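Local coordinates for protein agarase (Microbulbifer thermotolerans, PDB 3WZ1) that hydrolyses the beta-1,4-galactosidic linkages of agarose in endo fashion, releasing neoagarotetraose as its main product, at residues V8-N13 with W268-K273; P57-W62 with M238-W243. All coordinates share one frame; numbering follows the deposited sequence.

How the contacts relate
The two contacts lie on opposite sides of the centre of this GH16 catalytic domain, a beta-jelly roll, with their own centres about 29 Å apart and their nearest atoms about 12 Å apart. Contact 1 lays the N-terminal loop, residues 8-13, against strand 264-276 near the C-terminal end, and contact 2, residues 57-62 with 238-243, is nested within the stretch of chain that contact 1 closes. Strand 73-80, which pairs with 264-276 and with 87-94, links the two regions, because 87-94 in turn borders both 60-62 and 232-239. Contact 1 thus joins the two ends of the domain away from the predicted catalytic glutamates, near a bound sodium ion, whereas contact 2 adjoins those glutamates.

Contact 1. Residues V8-N13 with W268-K273; sequences VPVPAN and WVRFYK
Arg270 reaches from strand 264-276 to the backbone of the N-terminal loop and grips the carbonyl of Val8 end-on with both terminal nitrogens. Its NH1 lies 2.9 Å from Val8 O, in the carbonyl plane, and NH2 is 3.0 Å from Val8 O but stands above that plane. The oxygen lies close to the guanidinium plane and accepts from both nitrogens, each through a bent bond. NH2 adds a weak bond to Pro9 O at 3.2 Å. CG of Arg270 lies between the backbone N and the carbonyl carbon (chi1 68°), and from there the chain runs extended to NE, carrying the charged group across to the loop. The guanidinium is steadied from its own strand, NH1 donating to Tyr272 OH at 2.9 Å, and from strand 102-109, where Glu105 forms a salt bridge with NE and also accepts from Trp268 NE1. Apolar groups flank this polar grip. The two methyls of Val8 divide their contacts: CG1 packs beside Arg270 NH2, while CG2 meets the far end of the Trp268 indole, 4.0 Å from CH2. Val10 turns CG2, the branch beside its backbone N, over the face of the Tyr272 ring; this CH-pi contact places CG2 3.7 Å from the ring centroid and 20° off the normal, and the same methyl lies over one face of the Arg270 guanidinium, toward its rim. Trp20 of strand 18-22 touches both Val10 and Tyr272. Arg188 on strand 187-195 also donates to Pro9 O. An irregular N-terminal segment is thereby laid across side chains from one face of a C-terminal strand in the jelly-roll fold of family GH16.

Contact 2. Residues P57-W62 with M238-W243; sequences PGLTEW and MEDQNW
Asp240 and Thr60 bind each other's segments where the chain leaves strand 232-239. Asp240 CG is anti to its backbone N (chi1 176°), and the carboxylate lies alongside Leu59, taking that residue's N-H on OD2 at 2.8 Å. The bond is nearly straight, at 168°, and arrives on the anti side of OD2, tilted 33° from the carboxylate plane. Ser245 and Thr250 bond to OD2 and OD1 respectively, so neighbouring hydroxyls hold both ends of the carboxylate. In return Asp240 N donates to Thr60 OG1 at 2.9 Å. Further along strand 60-62, Trp62 NE1 donates to Met238 O at 3.0 Å, nearly along the C=O axis and in the indole plane. The ring edge at CZ2 touches Glu239 CG at 3.9 Å, and Thr60 CG2 sits over one face, toward the rim. Against this buried part, the type II' turn from Pro57 to Thr60 and Asn242 come close in backbone but border solvent. Gly58, at positive phi, brings CA to 3.4 Å from Asp240 O, where a CB would clash. Beyond the end of the strand, Gln241 NE2 bonds to Glu239 OE1 and to Glu134, the predicted proton donor, while OE1 is hydrogen-bonded to Tyr136 OH. The turn leads into strand 60-62, which runs parallel to 87-94, while 238-239 ends a strand lying between 87-94 and 116-123 and passes through Gln241, the N-cap, into helix 242-245.

Contact 1. Residues V8-N13 with W268-K273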
ATOM      1  N   VAL A   8      10.752  -4.381  17.023  1.00 12.30           N
ATOM      2  CA  VAL A   8      10.929  -4.738  15.613  1.00 11.92           C
ATOM      3  C   VAL A   8      11.761  -3.644  14.951  1.00 12.18           C
ATOM      4  O   VAL A   8      11.290  -2.524  14.745  1.00 12.26           O
ATOM      5  CB  VAL A   8       9.565  -4.947  14.889  1.00 11.94           C
ATOM      6  CG1 VAL A   8       9.755  -5.364  13.443  1.00 12.15           C
ATOM      7  CG2 VAL A   8       8.696  -5.930  15.673  1.00 11.87           C
ATOM      8  N   PRO A   9      13.005  -3.965  14.600  1.00 12.76           N
ATOM      9  CA  PRO A   9      13.866  -2.859  14.157  1.00 12.95           C
ATOM     10  C   PRO A   9      13.463  -2.272  12.807  1.00 12.20           C
ATOM     11  O   PRO A   9      12.806  -2.920  12.004  1.00 11.33           O
ATOM     12  CB  PRO A   9      15.259  -3.483  14.049  1.00 14.43           C
ATOM     13  CG  PRO A   9      15.108  -4.933  14.294  1.00 14.84           C
ATOM     14  CD  PRO A   9      13.726  -5.249  14.726  1.00 13.80           C
ATOM     15  N   VAL A  10      13.901  -1.037  12.581  1.00 11.78           N
ATOM     16  CA  VAL A  10      13.858  -0.429  11.252  1.00 11.52           C
ATOM     17  C   VAL A  10      15.124  -0.864  10.496  1.00 11.84           C
ATOM     18  O   VAL A  10      16.229  -0.639  10.972  1.00 12.59           O
ATOM     19  CB  VAL A  10      13.784   1.110  11.366  1.00 11.74           C
ATOM     20  CG1 VAL A  10      13.875   1.766  10.001  1.00 12.15           C
ATOM     21  CG2 VAL A  10      12.502   1.545  12.064  1.00 11.91           C
ATOM     22  N   PRO A  11      14.977  -1.511   9.326  1.00 11.87           N
ATOM     23  CA  PRO A  11      16.137  -2.113   8.655  1.00 12.15           C
ATOM     24  C   PRO A  11      16.983  -1.143   7.821  1.00 12.16           C
ATOM     25  O   PRO A  11      18.109  -1.464   7.456  1.00 13.16           O
ATOM     26  CB  PRO A  11      15.502  -3.180   7.777  1.00 12.24           C
ATOM     27  CG  PRO A  11      14.140  -2.628   7.450  1.00 12.30           C
ATOM     28  CD  PRO A  11      13.706  -1.880   8.670  1.00 12.13           C
ATOM     29  N   ALA A  12      16.447   0.030   7.526  1.00 11.51           N
ATOM     30  CA  ALA A  12      17.173   1.030   6.765  1.00 11.33           C
ATOM     31  C   ALA A  12      18.161   1.792   7.665  1.00 11.47           C
ATOM     32  O   ALA A  12      18.031   1.783   8.892  1.00 10.91           O
ATOM     33  CB  ALA A  12      16.183   1.990   6.100  1.00 11.38           C
ATOM     34  N   ASN A  13      19.125   2.441   7.018  1.00 11.64           N
ATOM     35  CA  ASN A  13      20.184   3.213   7.689  1.00 12.75           C
ATOM     36  C   ASN A  13      19.817   4.696   7.636  1.00 12.27           C
ATOM     37  O   ASN A  13      19.656   5.263   6.538  1.00 12.14           O
ATOM     38  CB  ASN A  13      21.480   2.967   6.929  1.00 13.93           C
ATOM     39  CG  ASN A  13      22.681   3.691   7.514  1.00 16.06           C
ATOM     40  OD1 ASN A  13      22.581   4.549   8.388  1.00 15.48           O
ATOM     41  ND2 ASN A  13      23.856   3.338   6.998  1.00 18.85           N
ATOM     42  N   TRP A 268      -0.339  -3.008  11.464  1.00  9.09           N
ATOM     43  CA  TRP A 268       0.207  -1.673  11.730  1.00  9.52           C
ATOM     44  C   TRP A 268       0.680  -0.994  10.464  1.00  9.25           C
ATOM     45  O   TRP A 268       1.048  -1.650   9.484  1.00  9.26           O
ATOM     46  CB  TRP A 268       1.366  -1.702  12.756  1.00 10.85           C
ATOM     47  CG  TRP A 268       2.769  -2.177  12.262  1.00 12.53           C
ATOM     48  CD1 TRP A 268       3.581  -1.620  11.277  1.00 12.73           C
ATOM     49  CD2 TRP A 268       3.537  -3.229  12.831  1.00 13.49           C
ATOM     50  NE1 TRP A 268       4.768  -2.300  11.191  1.00 13.27           N
ATOM     51  CE2 TRP A 268       4.749  -3.300  12.139  1.00 14.67           C
ATOM     52  CE3 TRP A 268       3.282  -4.157  13.852  1.00 13.88           C
ATOM     53  CZ2 TRP A 268       5.711  -4.236  12.441  1.00 13.94           C
ATOM     54  CZ3 TRP A 268       4.226  -5.057  14.156  1.00 14.72           C
ATOM     55  CH2 TRP A 268       5.438  -5.111  13.447  1.00 15.01           C
ATOM     56  N   VAL A 269       0.665   0.331  10.519  1.00  8.86           N
ATOM     57  CA  VAL A 269       1.471   1.158   9.620  1.00  9.02           C
ATOM     58  C   VAL A 269       2.335   2.042  10.514  1.00  9.11           C
ATOM     59  O   VAL A 269       1.864   2.580  11.508  1.00  9.30           O
ATOM     60  CB  VAL A 269       0.632   1.978   8.620  1.00  9.33           C
ATOM     61  CG1 VAL A 269      -0.137   1.057   7.671  1.00  9.93           C
ATOM     62  CG2 VAL A 269      -0.329   2.946   9.315  1.00  9.48           C
ATOM     63  N   ARG A 270       3.617   2.158  10.170  1.00  8.74           N
ATOM     64  CA  ARG A 270       4.508   2.986  10.946  1.00  8.97           C
ATOM     65  C   ARG A 270       5.461   3.706  10.015  1.00  8.77           C
ATOM     66  O   ARG A 270       5.797   3.225   8.908  1.00  8.36           O
ATOM     67  CB  ARG A 270       5.246   2.168  12.010  1.00  9.40           C
ATOM     68  CG  ARG A 270       6.261   1.164  11.499  1.00  9.75           C
ATOM     69  CD  ARG A 270       6.905   0.379  12.652  1.00 10.36           C
ATOM     70  NE  ARG A 270       7.904  -0.557  12.155  1.00 10.72           N
ATOM     71  CZ  ARG A 270       8.928  -1.057  12.853  1.00 10.76           C
ATOM     72  NH1 ARG A 270       9.168  -0.652  14.098  1.00 11.47           N
ATOM     73  NH2 ARG A 270       9.719  -1.957  12.275  1.00 11.01           N
ATOM     74  N   PHE A 271       5.913   4.853  10.490  1.00  8.62           N
ATOM     75  CA  PHE A 271       6.692   5.763   9.689  1.00  8.92           C
ATOM     76  C   PHE A 271       7.771   6.339  10.571  1.00  9.21           C
ATOM     77  O   PHE A 271       7.480   6.715  11.711  1.00  9.92           O
ATOM     78  CB  PHE A 271       5.793   6.888   9.154  1.00  9.09           C
ATOM     79  CG  PHE A 271       4.512   6.403   8.540  1.00  9.48           C
ATOM     80  CD1 PHE A 271       3.400   6.200   9.320  1.00  9.48           C
ATOM     81  CD2 PHE A 271       4.430   6.138   7.184  1.00 10.12           C
ATOM     82  CE1 PHE A 271       2.219   5.718   8.762  1.00 10.29           C
ATOM     83  CE2 PHE A 271       3.254   5.667   6.625  1.00 10.37           C
ATOM     84  CZ  PHE A 271       2.162   5.465   7.410  1.00 10.09           C
ATOM     85  N   TYR A 272       9.001   6.424  10.058  1.00  9.02           N
ATOM     86  CA  TYR A 272      10.107   7.009  10.836  1.00  9.12           C
ATOM     87  C   TYR A 272      10.868   8.024  10.016  1.00  9.35           C
ATOM     88  O   TYR A 272      11.081   7.836   8.809  1.00  9.23           O
ATOM     89  CB  TYR A 272      11.099   5.924  11.308  1.00  9.44           C
ATOM     90  CG  TYR A 272      10.538   4.920  12.294  1.00  9.46           C
ATOM     91  CD1 TYR A 272       9.842   3.812  11.855  1.00  9.75           C
ATOM     92  CD2 TYR A 272      10.698   5.084  13.682  1.00  9.66           C
ATOM     93  CE1 TYR A 272       9.315   2.895  12.742  1.00  9.83           C
ATOM     94  CE2 TYR A 272      10.171   4.162  14.567  1.00  9.59           C
ATOM     95  CZ  TYR A 272       9.486   3.068  14.091  1.00  9.85           C
ATOM     96  OH  TYR A 272       8.962   2.145  14.996  1.00 10.62           O
ATOM     97  N   LYS A 273      11.331   9.065  10.714  1.00  9.52           N
ATOM     98  CA  LYS A 273      12.146  10.112  10.135  1.00  9.90           C
ATOM     99  C   LYS A 273      13.556  10.009  10.700  1.00  9.99           C
ATOM    100  O   LYS A 273      13.718   9.794  11.896  1.00 10.48           O
ATOM    101  CB  LYS A 273      11.573  11.471  10.500  1.00 10.35           C
ATOM    102  CG  LYS A 273      10.144  11.666  10.044  1.00 10.74           C
ATOM    103  CD  LYS A 273      10.047  11.829   8.544  1.00 10.70           C
ATOM    104  CE  LYS A 273      10.610  13.150   8.045  1.00 10.65           C
ATOM    105  NZ  LYS A 273      10.433  13.299   6.568  1.00 10.87           N
TER

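Contact 2. Residues P57-W62 with M238-W243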
ATOM      1  N   PRO A  57     -10.355   2.695  -9.569  1.00  9.99           N
ATOM      2  CA  PRO A  57     -10.065   2.118 -10.863  1.00  9.95           C
ATOM      3  C   PRO A  57     -10.942   0.928 -11.166  1.00 10.00           C
ATOM      4  O   PRO A  57     -11.668   0.435 -10.318  1.00  9.88           O
ATOM      5  CB  PRO A  57      -8.616   1.682 -10.708  1.00  9.94           C
ATOM      6  CG  PRO A  57      -8.514   1.277  -9.293  1.00 10.12           C
ATOM      7  CD  PRO A  57      -9.350   2.295  -8.566  1.00  9.66           C
ATOM      8  N   GLY A  58     -10.871   0.450 -12.395  1.00 10.26           N
ATOM      9  CA  GLY A  58     -11.506  -0.807 -12.744  1.00 10.60           C
ATOM     10  C   GLY A  58     -12.976  -0.816 -12.385  1.00 10.90           C
ATOM     11  O   GLY A  58     -13.718   0.144 -12.676  1.00 11.87           O
ATOM     12  N   LEU A  59     -13.395  -1.891 -11.729  1.00 10.72           N
ATOM     13  CA  LEU A  59     -14.770  -2.057 -11.228  1.00 11.12           C
ATOM     14  C   LEU A  59     -14.884  -1.637  -9.747  1.00 10.17           C
ATOM     15  O   LEU A  59     -15.891  -1.878  -9.102  1.00 10.45           O
ATOM     16  CB  LEU A  59     -15.233  -3.498 -11.431  1.00 12.04           C
ATOM     17  CG  LEU A  59     -15.148  -4.004 -12.873  1.00 12.96           C
ATOM     18  CD1 LEU A  59     -15.503  -5.471 -12.948  1.00 13.12           C
ATOM     19  CD2 LEU A  59     -16.025  -3.161 -13.794  1.00 13.78           C
ATOM     20  N   THR A  60     -13.866  -0.957  -9.230  1.00  9.47           N
ATOM     21  CA  THR A  60     -13.846  -0.501  -7.844  1.00  9.12           C
ATOM     22  C   THR A  60     -14.857   0.624  -7.597  1.00  9.09           C
ATOM     23  O   THR A  60     -14.974   1.547  -8.404  1.00 10.04           O
ATOM     24  CB  THR A  60     -12.482   0.119  -7.486  1.00  9.46           C
ATOM     25  OG1 THR A  60     -11.443  -0.822  -7.796  1.00  9.58           O
ATOM     26  CG2 THR A  60     -12.387   0.578  -6.026  1.00  9.45           C
ATOM     27  N   GLU A  61     -15.524   0.542  -6.457  1.00  9.16           N
ATOM     28  CA  GLU A  61     -16.144   1.698  -5.880  1.00  9.39           C
ATOM     29  C   GLU A  61     -15.814   1.755  -4.397  1.00  8.97           C
ATOM     30  O   GLU A  61     -16.353   0.992  -3.604  1.00  8.88           O
ATOM     31  CB  GLU A  61     -17.651   1.700  -6.124  1.00 10.77           C
ATOM     32  CG  GLU A  61     -18.248   3.046  -5.846  1.00 11.92           C
ATOM     33  CD  GLU A  61     -19.760   3.096  -6.028  1.00 13.93           C
ATOM     34  OE1 GLU A  61     -20.280   2.644  -7.066  1.00 14.79           O
ATOM     35  OE2 GLU A  61     -20.402   3.630  -5.116  1.00 15.57           O
ATOM     36  N   TRP A  62     -14.874   2.618  -4.014  1.00  8.66           N
ATOM     37  CA  TRP A  62     -14.500   2.699  -2.598  1.00  8.49           C
ATOM     38  C   TRP A  62     -15.687   3.143  -1.764  1.00  9.07           C
ATOM     39  O   TRP A  62     -16.480   3.974  -2.192  1.00  9.26           O
ATOM     40  CB  TRP A  62     -13.301   3.615  -2.370  1.00  8.32           C
ATOM     41  CG  TRP A  62     -12.029   3.081  -2.983  1.00  7.89           C
ATOM     42  CD1 TRP A  62     -11.490   1.819  -2.807  1.00  7.78           C
ATOM     43  CD2 TRP A  62     -11.107   3.791  -3.821  1.00  7.79           C
ATOM     44  NE1 TRP A  62     -10.310   1.707  -3.504  1.00  7.72           N
ATOM     45  CE2 TRP A  62     -10.056   2.897  -4.142  1.00  7.72           C
ATOM     46  CE3 TRP A  62     -11.058   5.096  -4.321  1.00  8.05           C
ATOM     47  CZ2 TRP A  62      -8.981   3.272  -4.953  1.00  7.89           C
ATOM     48  CZ3 TRP A  62      -9.983   5.461  -5.123  1.00  8.00           C
ATOM     49  CH2 TRP A  62      -8.961   4.551  -5.434  1.00  7.85           C
ATOM     50  N   MET A 238      -8.078  -1.786  -0.944  1.00  7.04           N
ATOM     51  CA  MET A 238      -8.015  -2.750  -2.031  1.00  7.61           C
ATOM     52  C   MET A 238      -8.459  -2.061  -3.301  1.00  7.67           C
ATOM     53  O   MET A 238      -9.169  -1.059  -3.268  1.00  7.96           O
ATOM     54  CB  MET A 238      -8.872  -3.987  -1.812  1.00  7.63           C
ATOM     55  CG  MET A 238      -8.237  -5.035  -0.908  1.00  7.85           C
ATOM     56  SD  MET A 238      -9.094  -6.610  -0.887  1.00  8.63           S
ATOM     57  CE  MET A 238     -10.415  -6.294   0.240  1.00  8.42           C
ATOM     58  N   GLU A 239      -8.024  -2.621  -4.422  1.00  7.83           N
ATOM     59  CA  GLU A 239      -8.412  -2.149  -5.754  1.00  8.09           C
ATOM     60  C   GLU A 239      -8.737  -3.311  -6.669  1.00  8.25           C
ATOM     61  O   GLU A 239      -8.005  -4.311  -6.723  1.00  8.30           O
ATOM     62  CB  GLU A 239      -7.298  -1.332  -6.392  1.00  8.23           C
ATOM     63  CG  GLU A 239      -7.068   0.013  -5.716  1.00  8.29           C
ATOM     64  CD  GLU A 239      -5.885   0.788  -6.269  1.00  8.57           C
ATOM     65  OE1 GLU A 239      -5.308   0.368  -7.312  1.00  8.66           O
ATOM     66  OE2 GLU A 239      -5.520   1.823  -5.643  1.00  8.88           O
ATOM     67  N   ASP A 240      -9.801  -3.146  -7.437  1.00  8.54           N
ATOM     68  CA  ASP A 240     -10.008  -3.923  -8.650  1.00  8.85           C
ATOM     69  C   ASP A 240      -9.359  -3.066  -9.729  1.00  9.12           C
ATOM     70  O   ASP A 240      -9.855  -1.971 -10.032  1.00  9.81           O
ATOM     71  CB  ASP A 240     -11.498  -4.136  -8.908  1.00  9.18           C
ATOM     72  CG  ASP A 240     -11.756  -4.857 -10.191  1.00  9.73           C
ATOM     73  OD1 ASP A 240     -11.792  -6.119 -10.180  1.00 10.55           O
ATOM     74  OD2 ASP A 240     -11.856  -4.161 -11.220  1.00 10.85           O
ATOM     75  N   GLN A 241      -8.219  -3.516 -10.254  1.00  8.79           N
ATOM     76  CA  GLN A 241      -7.396  -2.713 -11.149  1.00  9.03           C
ATOM     77  C   GLN A 241      -7.698  -3.031 -12.606  1.00  9.55           C
ATOM     78  O   GLN A 241      -7.977  -4.184 -12.948  1.00 10.15           O
ATOM     79  CB  GLN A 241      -5.912  -2.916 -10.842  1.00  8.88           C
ATOM     80  CG  GLN A 241      -5.558  -2.499  -9.416  1.00  9.05           C
ATOM     81  CD  GLN A 241      -4.094  -2.671  -9.074  1.00  9.25           C
ATOM     82  OE1 GLN A 241      -3.398  -3.560  -9.600  1.00  9.63           O
ATOM     83  NE2 GLN A 241      -3.614  -1.836  -8.167  1.00  9.48           N
ATOM     84  N   ASN A 242      -7.627  -2.024 -13.458  1.00 10.18           N
ATOM     85  CA  ASN A 242      -8.008  -2.208 -14.856  1.00 10.75           C
ATOM     86  C   ASN A 242      -7.195  -3.280 -15.596  1.00 10.86           C
ATOM     87  O   ASN A 242      -7.768  -4.042 -16.365  1.00 10.75           O
ATOM     88  CB  ASN A 242      -7.913  -0.915 -15.651  1.00 11.34           C
ATOM     89  CG  ASN A 242      -9.006   0.065 -15.307  1.00 12.11           C
ATOM     90  OD1 ASN A 242     -10.078   0.095 -15.934  1.00 16.09           O
ATOM     91  ND2 ASN A 242      -8.759   0.859 -14.324  1.00 11.71           N
ATOM     92  N   TRP A 243      -5.895  -3.353 -15.346  1.00 11.00           N
ATOM     93  CA  TRP A 243      -5.066  -4.338 -16.056  1.00 11.56           C
ATOM     94  C   TRP A 243      -5.536  -5.764 -15.751  1.00 11.73           C
ATOM     95  O   TRP A 243      -5.228  -6.688 -16.504  1.00 12.32           O
ATOM     96  CB  TRP A 243      -3.559  -4.166 -15.761  1.00 11.45           C
ATOM     97  CG  TRP A 243      -3.157  -4.631 -14.414  1.00 11.35           C
ATOM     98  CD1 TRP A 243      -3.372  -3.995 -13.209  1.00 11.76           C
ATOM     99  CD2 TRP A 243      -2.507  -5.860 -14.097  1.00 11.45           C
ATOM    100  NE1 TRP A 243      -2.888  -4.751 -12.186  1.00 11.57           N
ATOM    101  CE2 TRP A 243      -2.355  -5.907 -12.691  1.00 11.66           C
ATOM    102  CE3 TRP A 243      -2.020  -6.927 -14.867  1.00 11.74           C
ATOM    103  CZ2 TRP A 243      -1.748  -6.967 -12.040  1.00 11.88           C
ATOM    104  CZ3 TRP A 243      -1.412  -7.984 -14.215  1.00 12.11           C
ATOM    105  CH2 TRP A 243      -1.287  -8.005 -12.805  1.00 12.48           C
TER